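Local structure of aminotransferase TlmJ (5UID) at residues A[276-290]-A[299-311]. The protein probably transfers amino groups as a pyridoxal 5'-phosphate-dependent aminotransferase of the DegT/DnrJ/EryC1 family, apparently in natural product biosynthesis. Sequence-based numbering, arbitrary orientation.
With SO4 (sulfate ion), chain H; SO4 (sulfate ion), chain F.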
ATOM      1  N   TYR A 276      30.439  11.506 -15.947  1.00 27.84           N
ATOM      2  CA  TYR A 276      31.063  10.292 -15.425  1.00 33.99           C
ATOM      3  C   TYR A 276      31.847   9.572 -16.515  1.00 39.11           C
ATOM      4  O   TYR A 276      32.994   9.160 -16.303  1.00 36.91           O
ATOM      5  CB  TYR A 276      30.001   9.359 -14.840  1.00 30.48           C
ATOM      6  CG  TYR A 276      29.522   9.700 -13.446  1.00 32.67           C
ATOM      7  CD1 TYR A 276      30.211  10.602 -12.646  1.00 40.37           C
ATOM      8  CD2 TYR A 276      28.381   9.101 -12.925  1.00 26.43           C
ATOM      9  CE1 TYR A 276      29.769  10.905 -11.365  1.00 35.53           C
ATOM     10  CE2 TYR A 276      27.931   9.396 -11.654  1.00 30.28           C
ATOM     11  CZ  TYR A 276      28.629  10.298 -10.877  1.00 36.45           C
ATOM     12  OH  TYR A 276      28.175  10.586  -9.607  1.00 27.91           O
ATOM     13  N   ASP A 277      31.236   9.406 -17.693  1.00 35.23           N
ATOM     14  CA  ASP A 277      31.931   8.769 -18.808  1.00 35.04           C
ATOM     15  C   ASP A 277      33.222   9.503 -19.143  1.00 35.78           C
ATOM     16  O   ASP A 277      34.253   8.874 -19.400  1.00 44.44           O
ATOM     17  CB  ASP A 277      31.024   8.711 -20.038  1.00 39.66           C
ATOM     18  CG  ASP A 277      29.842   7.774 -19.859  1.00 41.23           C
ATOM     19  OD1 ASP A 277      29.900   6.884 -18.981  1.00 38.91           O
ATOM     20  OD2 ASP A 277      28.853   7.926 -20.608  1.00 36.96           O
ATOM     21  N   GLN A 278      33.188  10.837 -19.132  1.00 35.60           N
ATOM     22  CA  GLN A 278      34.377  11.608 -19.480  1.00 35.28           C
ATOM     23  C   GLN A 278      35.495  11.401 -18.465  1.00 39.25           C
ATOM     24  O   GLN A 278      36.661  11.237 -18.844  1.00 43.69           O
ATOM     25  CB  GLN A 278      34.024  13.091 -19.593  1.00 37.08           C
ATOM     26  CG  GLN A 278      35.188  13.977 -20.008  1.00 46.02           C
ATOM     27  CD  GLN A 278      34.833  15.452 -19.993  1.00 47.80           C
ATOM     28  OE1 GLN A 278      34.002  15.893 -19.200  1.00 43.73           O
ATOM     29  NE2 GLN A 278      35.459  16.220 -20.877  1.00 52.45           N
ATOM     30  N   GLY A 279      35.164  11.396 -17.175  1.00 43.28           N
ATOM     31  CA  GLY A 279      36.184  11.330 -16.144  1.00 42.85           C
ATOM     32  C   GLY A 279      36.680   9.944 -15.792  1.00 39.26           C
ATOM     33  O   GLY A 279      37.713   9.829 -15.125  1.00 41.02           O
ATOM     34  N   LEU A 280      35.987   8.889 -16.226  1.00 35.22           N
ATOM     35  CA  LEU A 280      36.323   7.532 -15.818  1.00 42.77           C
ATOM     36  C   LEU A 280      36.588   6.573 -16.970  1.00 46.95           C
ATOM     37  O   LEU A 280      36.845   5.390 -16.716  1.00 48.61           O
ATOM     38  CB  LEU A 280      35.202   6.954 -14.943  1.00 39.14           C
ATOM     39  CG  LEU A 280      34.832   7.710 -13.666  1.00 40.50           C
ATOM     40  CD1 LEU A 280      33.695   7.002 -12.956  1.00 37.37           C
ATOM     41  CD2 LEU A 280      36.029   7.850 -12.748  1.00 42.52           C
ATOM     42  N   SER A 281      36.537   7.036 -18.221  1.00 57.95           N
ATOM     43  CA  SER A 281      36.658   6.121 -19.355  1.00 66.16           C
ATOM     44  C   SER A 281      38.063   5.538 -19.458  1.00 63.68           C
ATOM     45  O   SER A 281      38.234   4.317 -19.539  1.00 68.78           O
ATOM     46  CB  SER A 281      36.279   6.836 -20.652  1.00 73.91           C
ATOM     47  OG  SER A 281      34.889   7.116 -20.687  1.00 76.31           O
ATOM     48  N   THR A 282      39.081   6.394 -19.461  1.00 59.72           N
ATOM     49  CA  THR A 282      40.459   5.954 -19.624  1.00 61.20           C
ATOM     50  C   THR A 282      41.094   5.479 -18.322  1.00 60.89           C
ATOM     51  O   THR A 282      42.325   5.501 -18.204  1.00 66.61           O
ATOM     52  CB  THR A 282      41.302   7.079 -20.232  1.00 59.87           C
ATOM     53  N   VAL A 283      40.296   5.050 -17.350  1.00 53.40           N
ATOM     54  CA  VAL A 283      40.809   4.590 -16.064  1.00 47.33           C
ATOM     55  C   VAL A 283      40.983   3.078 -16.123  1.00 43.22           C
ATOM     56  O   VAL A 283      40.004   2.335 -16.254  1.00 43.52           O
ATOM     57  CB  VAL A 283      39.875   4.997 -14.915  1.00 44.05           C
ATOM     58  CG1 VAL A 283      40.327   4.357 -13.612  1.00 42.22           C
ATOM     59  CG2 VAL A 283      39.838   6.508 -14.779  1.00 46.03           C
ATOM     60  N   ASP A 284      42.229   2.623 -16.021  1.00 45.87           N
ATOM     61  CA  ASP A 284      42.509   1.195 -16.047  1.00 54.62           C
ATOM     62  C   ASP A 284      41.975   0.521 -14.789  1.00 54.00           C
ATOM     63  O   ASP A 284      42.051   1.073 -13.688  1.00 47.64           O
ATOM     64  CB  ASP A 284      44.011   0.951 -16.177  1.00 65.00           C
ATOM     65  CG  ASP A 284      44.359  -0.523 -16.182  1.00 80.87           C
ATOM     66  OD1 ASP A 284      44.113  -1.190 -17.210  1.00 87.73           O
ATOM     67  OD2 ASP A 284      44.872  -1.017 -15.156  1.00 86.62           O
ATOM     68  N   GLY A 285      41.436  -0.684 -14.959  1.00 53.79           N
ATOM     69  CA  GLY A 285      40.817  -1.405 -13.870  1.00 47.87           C
ATOM     70  C   GLY A 285      39.363  -1.069 -13.633  1.00 43.83           C
ATOM     71  O   GLY A 285      38.771  -1.589 -12.678  1.00 43.17           O
ATOM     72  N   LEU A 286      38.766  -0.222 -14.469  1.00 44.31           N
ATOM     73  CA  LEU A 286      37.378   0.186 -14.321  1.00 41.07           C
ATOM     74  C   LEU A 286      36.697   0.137 -15.679  1.00 36.33           C
ATOM     75  O   LEU A 286      37.305   0.471 -16.700  1.00 41.69           O
ATOM     76  CB  LEU A 286      37.269   1.598 -13.734  1.00 44.88           C
ATOM     77  CG  LEU A 286      35.888   2.034 -13.249  1.00 48.24           C
ATOM     78  CD1 LEU A 286      35.475   1.189 -12.059  1.00 51.96           C
ATOM     79  CD2 LEU A 286      35.889   3.510 -12.890  1.00 50.07           C
ATOM     80  N   ARG A 287      35.432  -0.279 -15.686  1.00 31.71           N
ATOM     81  CA  ARG A 287      34.632  -0.351 -16.904  1.00 32.36           C
ATOM     82  C   ARG A 287      33.340   0.423 -16.685  1.00 35.84           C
ATOM     83  O   ARG A 287      32.516   0.040 -15.847  1.00 39.20           O
ATOM     84  CB  ARG A 287      34.347  -1.803 -17.292  1.00 36.37           C
ATOM     85  CG  ARG A 287      35.432  -2.433 -18.150  1.00 49.88           C
ATOM     86  CD  ARG A 287      35.348  -1.927 -19.581  1.00 61.02           C
ATOM     87  NE  ARG A 287      36.534  -2.256 -20.367  1.00 72.26           N
ATOM     88  CZ  ARG A 287      36.660  -2.005 -21.666  1.00 76.58           C
ATOM     89  NH1 ARG A 287      35.667  -1.427 -22.329  1.00 71.22           N
ATOM     90  NH2 ARG A 287      37.776  -2.333 -22.305  1.00 82.53           N
ATOM     91  N   CYS A 288      33.167   1.507 -17.434  1.00 31.89           N
ATOM     92  CA  CYS A 288      31.945   2.284 -17.397  1.00 31.25           C
ATOM     93  C   CYS A 288      30.834   1.512 -18.109  1.00 35.47           C
ATOM     94  O   CYS A 288      31.096   0.509 -18.777  1.00 34.73           O
ATOM     95  CB  CYS A 288      32.186   3.650 -18.038  1.00 39.24           C
ATOM     96  SG  CYS A 288      33.378   4.666 -17.134  1.00 44.12           S
ATOM     97  N   PRO A 289      29.578   1.937 -17.965  1.00 35.01           N
ATOM     98  CA  PRO A 289      28.482   1.253 -18.664  1.00 33.89           C
ATOM     99  C   PRO A 289      28.712   1.236 -20.162  1.00 34.25           C
ATOM    100  O   PRO A 289      29.236   2.207 -20.730  1.00 32.70           O
ATOM    101  CB  PRO A 289      27.252   2.098 -18.301  1.00 31.81           C
ATOM    102  CG  PRO A 289      27.595   2.698 -16.991  1.00 34.86           C
ATOM    103  CD  PRO A 289      29.071   2.967 -17.038  1.00 37.06           C
ATOM    104  N   PRO A 290      28.346   0.147 -20.841  1.00 34.32           N
ATOM    105  CA  PRO A 290      28.446   0.130 -22.297  1.00 36.82           C
ATOM    106  C   PRO A 290      27.478   1.123 -22.903  1.00 34.13           C
ATOM    107  O   PRO A 290      26.453   1.470 -22.288  1.00 35.10           O
ATOM    108  CB  PRO A 290      28.074  -1.318 -22.663  1.00 33.69           C
ATOM    109  CG  PRO A 290      27.220  -1.773 -21.535  1.00 33.62           C
ATOM    110  CD  PRO A 290      27.776  -1.104 -20.307  1.00 30.95           C
ATOM    111  N   SER A 299      16.545   6.015 -18.854  1.00 34.56           N
ATOM    112  CA  SER A 299      16.124   6.896 -17.774  1.00 29.40           C
ATOM    113  C   SER A 299      17.285   7.303 -16.876  1.00 32.71           C
ATOM    114  O   SER A 299      17.122   8.210 -16.052  1.00 27.25           O
ATOM    115  CB  SER A 299      15.038   6.216 -16.936  1.00 24.60           C
ATOM    116  OG  SER A 299      13.928   5.849 -17.738  1.00 29.14           O
ATOM    117  N   TYR A 300      18.443   6.654 -17.024  1.00 32.51           N
ATOM    118  CA  TYR A 300      19.634   6.916 -16.216  1.00 27.26           C
ATOM    119  C   TYR A 300      19.326   6.768 -14.725  1.00 25.64           C
ATOM    120  O   TYR A 300      19.462   7.700 -13.930  1.00 27.70           O
ATOM    121  CB  TYR A 300      20.228   8.290 -16.547  1.00 28.04           C
ATOM    122  CG  TYR A 300      20.631   8.402 -17.999  1.00 28.49           C
ATOM    123  CD1 TYR A 300      21.883   7.982 -18.427  1.00 25.47           C
ATOM    124  CD2 TYR A 300      19.748   8.896 -18.948  1.00 28.97           C
ATOM    125  CE1 TYR A 300      22.250   8.069 -19.759  1.00 26.46           C
ATOM    126  CE2 TYR A 300      20.104   8.987 -20.278  1.00 31.95           C
ATOM    127  CZ  TYR A 300      21.355   8.573 -20.679  1.00 31.81           C
ATOM    128  OH  TYR A 300      21.710   8.662 -22.005  1.00 32.78           O
ATOM    129  N   TYR A 301      18.904   5.557 -14.361  1.00 30.22           N
ATOM    130  CA  TYR A 301      18.586   5.222 -12.978  1.00 32.42           C
ATOM    131  C   TYR A 301      19.806   4.726 -12.211  1.00 30.54           C
ATOM    132  O   TYR A 301      19.994   5.094 -11.047  1.00 34.15           O
ATOM    133  CB  TYR A 301      17.471   4.172 -12.938  1.00 30.75           C
ATOM    134  CG  TYR A 301      17.002   3.831 -11.542  1.00 33.61           C
ATOM    135  CD1 TYR A 301      16.600   4.829 -10.663  1.00 35.68           C
ATOM    136  CD2 TYR A 301      16.951   2.511 -11.107  1.00 29.49           C
ATOM    137  CE1 TYR A 301      16.170   4.525  -9.385  1.00 37.11           C
ATOM    138  CE2 TYR A 301      16.516   2.197  -9.831  1.00 33.37           C
ATOM    139  CZ  TYR A 301      16.130   3.209  -8.974  1.00 35.63           C
ATOM    140  OH  TYR A 301      15.702   2.905  -7.702  1.00 36.16           O
ATOM    141  N   PHE A 302      20.634   3.892 -12.838  1.00 27.21           N
ATOM    142  CA  PHE A 302      21.896   3.440 -12.274  1.00 25.54           C
ATOM    143  C   PHE A 302      23.051   3.929 -13.136  1.00 26.56           C
ATOM    144  O   PHE A 302      22.941   4.006 -14.364  1.00 26.88           O
ATOM    145  CB  PHE A 302      21.986   1.905 -12.196  1.00 25.17           C
ATOM    146  CG  PHE A 302      20.991   1.271 -11.275  1.00 24.47           C
ATOM    147  CD1 PHE A 302      20.618   1.884 -10.092  1.00 22.30           C
ATOM    148  CD2 PHE A 302      20.438   0.038 -11.589  1.00 26.59           C
ATOM    149  CE1 PHE A 302      19.706   1.283  -9.245  1.00 28.96           C
ATOM    150  CE2 PHE A 302      19.522  -0.564 -10.748  1.00 29.50           C
ATOM    151  CZ  PHE A 302      19.157   0.059  -9.574  1.00 32.29           C
ATOM    152  N   TYR A 303      24.167   4.245 -12.486  1.00 23.65           N
ATOM    153  CA  TYR A 303      25.457   4.339 -13.165  1.00 27.85           C
ATOM    154  C   TYR A 303      26.356   3.284 -12.530  1.00 32.03           C
ATOM    155  O   TYR A 303      26.954   3.518 -11.475  1.00 36.61           O
ATOM    156  CB  TYR A 303      26.067   5.732 -13.067  1.00 26.93           C
ATOM    157  CG  TYR A 303      27.247   5.892 -13.995  1.00 26.71           C
ATOM    158  CD1 TYR A 303      27.070   6.316 -15.306  1.00 29.49           C
ATOM    159  CD2 TYR A 303      28.536   5.584 -13.576  1.00 31.31           C
ATOM    160  CE1 TYR A 303      28.144   6.451 -16.165  1.00 27.34           C
ATOM    161  CE2 TYR A 303      29.615   5.713 -14.429  1.00 30.99           C
ATOM    162  CZ  TYR A 303      29.411   6.147 -15.723  1.00 29.42           C
ATOM    163  OH  TYR A 303      30.481   6.282 -16.576  1.00 31.72           O
ATOM    164  N   TRP A 304      26.442   2.122 -13.168  1.00 30.39           N
ATOM    165  CA  TRP A 304      27.173   0.985 -12.626  1.00 30.53           C
ATOM    166  C   TRP A 304      28.547   0.892 -13.276  1.00 35.97           C
ATOM    167  O   TRP A 304      28.671   0.973 -14.502  1.00 36.90           O
ATOM    168  CB  TRP A 304      26.392  -0.314 -12.833  1.00 24.02           C
ATOM    169  CG  TRP A 304      26.206  -0.718 -14.273  1.00 27.16           C
ATOM    170  CD1 TRP A 304      26.911  -1.669 -14.953  1.00 29.69           C
ATOM    171  CD2 TRP A 304      25.249  -0.189 -15.201  1.00 31.52           C
ATOM    172  NE1 TRP A 304      26.452  -1.766 -16.244  1.00 33.76           N
ATOM    173  CE2 TRP A 304      25.434  -0.868 -16.423  1.00 34.49           C
ATOM    174  CE3 TRP A 304      24.253   0.792 -15.118  1.00 29.68           C
ATOM    175  CZ2 TRP A 304      24.662  -0.597 -17.553  1.00 32.40           C
ATOM    176  CZ3 TRP A 304      23.490   1.061 -16.241  1.00 27.11           C
ATOM    177  CH2 TRP A 304      23.697   0.368 -17.442  1.00 30.23           C
ATOM    178  N   VAL A 305      29.572   0.735 -12.449  1.00 31.32           N
ATOM    179  CA  VAL A 305      30.933   0.526 -12.919  1.00 28.55           C
ATOM    180  C   VAL A 305      31.367  -0.871 -12.505  1.00 31.65           C
ATOM    181  O   VAL A 305      30.916  -1.407 -11.486  1.00 33.55           O
ATOM    182  CB  VAL A 305      31.903   1.592 -12.371  1.00 27.37           C
ATOM    183  CG1 VAL A 305      31.599   2.952 -12.983  1.00 26.48           C
ATOM    184  CG2 VAL A 305      31.817   1.655 -10.853  1.00 23.18           C
ATOM    185  N   ARG A 306      32.247  -1.462 -13.308  1.00 25.64           N
ATOM    186  CA  ARG A 306      32.720  -2.820 -13.087  1.00 26.13           C
ATOM    187  C   ARG A 306      34.213  -2.815 -12.793  1.00 34.54           C
ATOM    188  O   ARG A 306      34.978  -2.068 -13.411  1.00 38.05           O
ATOM    189  CB  ARG A 306      32.428  -3.704 -14.301  1.00 29.47           C
ATOM    190  CG  ARG A 306      30.956  -4.041 -14.484  1.00 26.29           C
ATOM    191  CD  ARG A 306      30.698  -4.550 -15.891  1.00 30.59           C
ATOM    192  NE  ARG A 306      30.700  -3.458 -16.859  1.00 33.53           N
ATOM    193  CZ  ARG A 306      31.083  -3.577 -18.126  1.00 35.55           C
ATOM    194  NH1 ARG A 306      31.514  -4.745 -18.585  1.00 31.01           N
ATOM    195  NH2 ARG A 306      31.045  -2.524 -18.931  1.00 35.40           N
HETATM  196  N   MSE A 307      34.620  -3.656 -11.849  1.00 31.06           N
HETATM  197  CA  MSE A 307      36.020  -3.768 -11.467  1.00 30.05           C
HETATM  198  C   MSE A 307      36.310  -5.177 -10.958  1.00 33.14           C
HETATM  199  O   MSE A 307      35.403  -6.003 -10.868  1.00 37.98           O
HETATM  200  CB  MSE A 307      36.369  -2.720 -10.409  1.00 32.25           C
HETATM  201  CG  MSE A 307      35.623  -2.886  -9.095  1.00 38.33           C
HETATM  202 SE   MSE A 307      35.564  -1.240  -8.043  0.64 38.19          SE
HETATM  203  CE  MSE A 307      34.057  -0.373  -8.917  1.00 34.82           C
ATOM    204  N   ASP A 308      37.571  -5.458 -10.639  1.00 35.77           N
ATOM    205  CA  ASP A 308      37.926  -6.782 -10.144  1.00 44.44           C
ATOM    206  C   ASP A 308      37.259  -7.041  -8.798  1.00 42.31           C
ATOM    207  O   ASP A 308      37.168  -6.149  -7.949  1.00 38.23           O
ATOM    208  CB  ASP A 308      39.444  -6.918 -10.018  1.00 55.10           C
ATOM    209  CG  ASP A 308      39.877  -8.342  -9.725  1.00 64.77           C
ATOM    210  OD1 ASP A 308      39.819  -9.183 -10.646  1.00 68.62           O
ATOM    211  OD2 ASP A 308      40.273  -8.620  -8.575  1.00 67.35           O
ATOM    212  N   ALA A 309      36.791  -8.278  -8.609  1.00 44.24           N
ATOM    213  CA  ALA A 309      36.025  -8.611  -7.411  1.00 41.56           C
ATOM    214  C   ALA A 309      36.843  -8.427  -6.138  1.00 37.43           C
ATOM    215  O   ALA A 309      36.277  -8.160  -5.073  1.00 41.31           O
ATOM    216  CB  ALA A 309      35.504 -10.045  -7.504  1.00 40.85           C
ATOM    217  N   SER A 310      38.168  -8.558  -6.225  1.00 36.85           N
ATOM    218  CA  SER A 310      39.008  -8.405  -5.044  1.00 48.75           C
ATOM    219  C   SER A 310      39.078  -6.968  -4.546  1.00 49.99           C
ATOM    220  O   SER A 310      39.554  -6.743  -3.428  1.00 55.77           O
ATOM    221  CB  SER A 310      40.421  -8.922  -5.329  1.00 55.00           C
ATOM    222  OG  SER A 310      41.028  -8.201  -6.385  1.00 60.87           O
ATOM    223  N   VAL A 311      38.624  -5.997  -5.336  1.00 43.98           N
ATOM    224  CA  VAL A 311      38.646  -4.596  -4.930  1.00 41.44           C
ATOM    225  C   VAL A 311      37.263  -3.967  -4.874  1.00 36.91           C
ATOM    226  O   VAL A 311      37.148  -2.812  -4.436  1.00 38.18           O
ATOM    227  CB  VAL A 311      39.564  -3.754  -5.845  1.00 36.49           C
ATOM    228  CG1 VAL A 311      40.914  -4.432  -6.019  1.00 39.31           C
ATOM    229  CG2 VAL A 311      38.898  -3.497  -7.189  1.00 35.26           C
TER
HETATM  230  S   SO4 H 404      35.314   2.406 -20.648  0.93114.29           S
HETATM  231  O1  SO4 H 404      36.517   2.847 -21.350  0.93114.52           O
HETATM  232  O2  SO4 H 404      34.156   3.142 -21.152  0.93114.99           O
HETATM  233  O3  SO4 H 404      35.115   0.980 -20.878  0.93116.16           O
HETATM  234  O4  SO4 H 404      35.466   2.654 -19.218  0.93113.33           O
HETATM  235  S   SO4 F 402      32.224  -3.947 -22.149  0.89 92.76           S
HETATM  236  O1  SO4 F 402      33.108  -3.875 -23.309  0.89 95.92           O
HETATM  237  O2  SO4 F 402      31.265  -5.031 -22.338  0.89 94.00           O
HETATM  238  O3  SO4 F 402      33.019  -4.200 -20.951  0.89 90.96           O
HETATM  239  O4  SO4 F 402      31.507  -2.683 -22.004  0.89 92.28           O
HETATM  240  O   HOH W   1      30.098  -0.728 -16.038  1.00 30.56           O
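A single antiparallel bridge in the small C-terminal part of this aminotransferase ties the chain leaving the long helix 249-280 to strand 303-306, whose other edge pairs with strand 355-358. Arg287 and Arg306 form the hydrogen-bonded pair: Arg287 N gives to Arg306 O (2.9 Å), and Arg306 N to Arg287 O (3.0 Å). Beyond it, where Pro289 has no N-H to continue the ladder, a water takes over, donating to Arg287 O and Trp304 O and accepting from Arg306 NE. The Arg306 chain, bent at chi3 (-76°), lays one guanidinium face over Arg287 CB and brings NH2 to Cys288 O (3.0 Å). Its NH1 and NH2 also hold a sulfate, probably from the crystallisation liquor. A second sulfate accepts a nearly straight bond from Cys288 N and approaches Arg287 NH1.

Toward the helix, Tyr303 is sandwiched: Tyr276 CB and ring edge cover one face, the ring planes 58° apart, while Pro289 CD lies over the opposite face. With CG anti to the backbone N (chi1 -168°), Tyr303 reaches the helix, where its hydroxyl donates to the anti side of Asp277 OD1 (2.5 Å). The compact, puckered ring of Pro289 also sets CB over the face of the Trp304 six-membered ring. The branched end of Leu286 suits the apolar side, where CD1 packs on Val305 CB (3.6 Å) and the terminal methyl of Met307. The two sulfates are consistent with a positively charged surface where Arg287 and Arg306 meet, while buried Tyr303 keeps its hydroxyl satisfied at the partly exposed carboxylate.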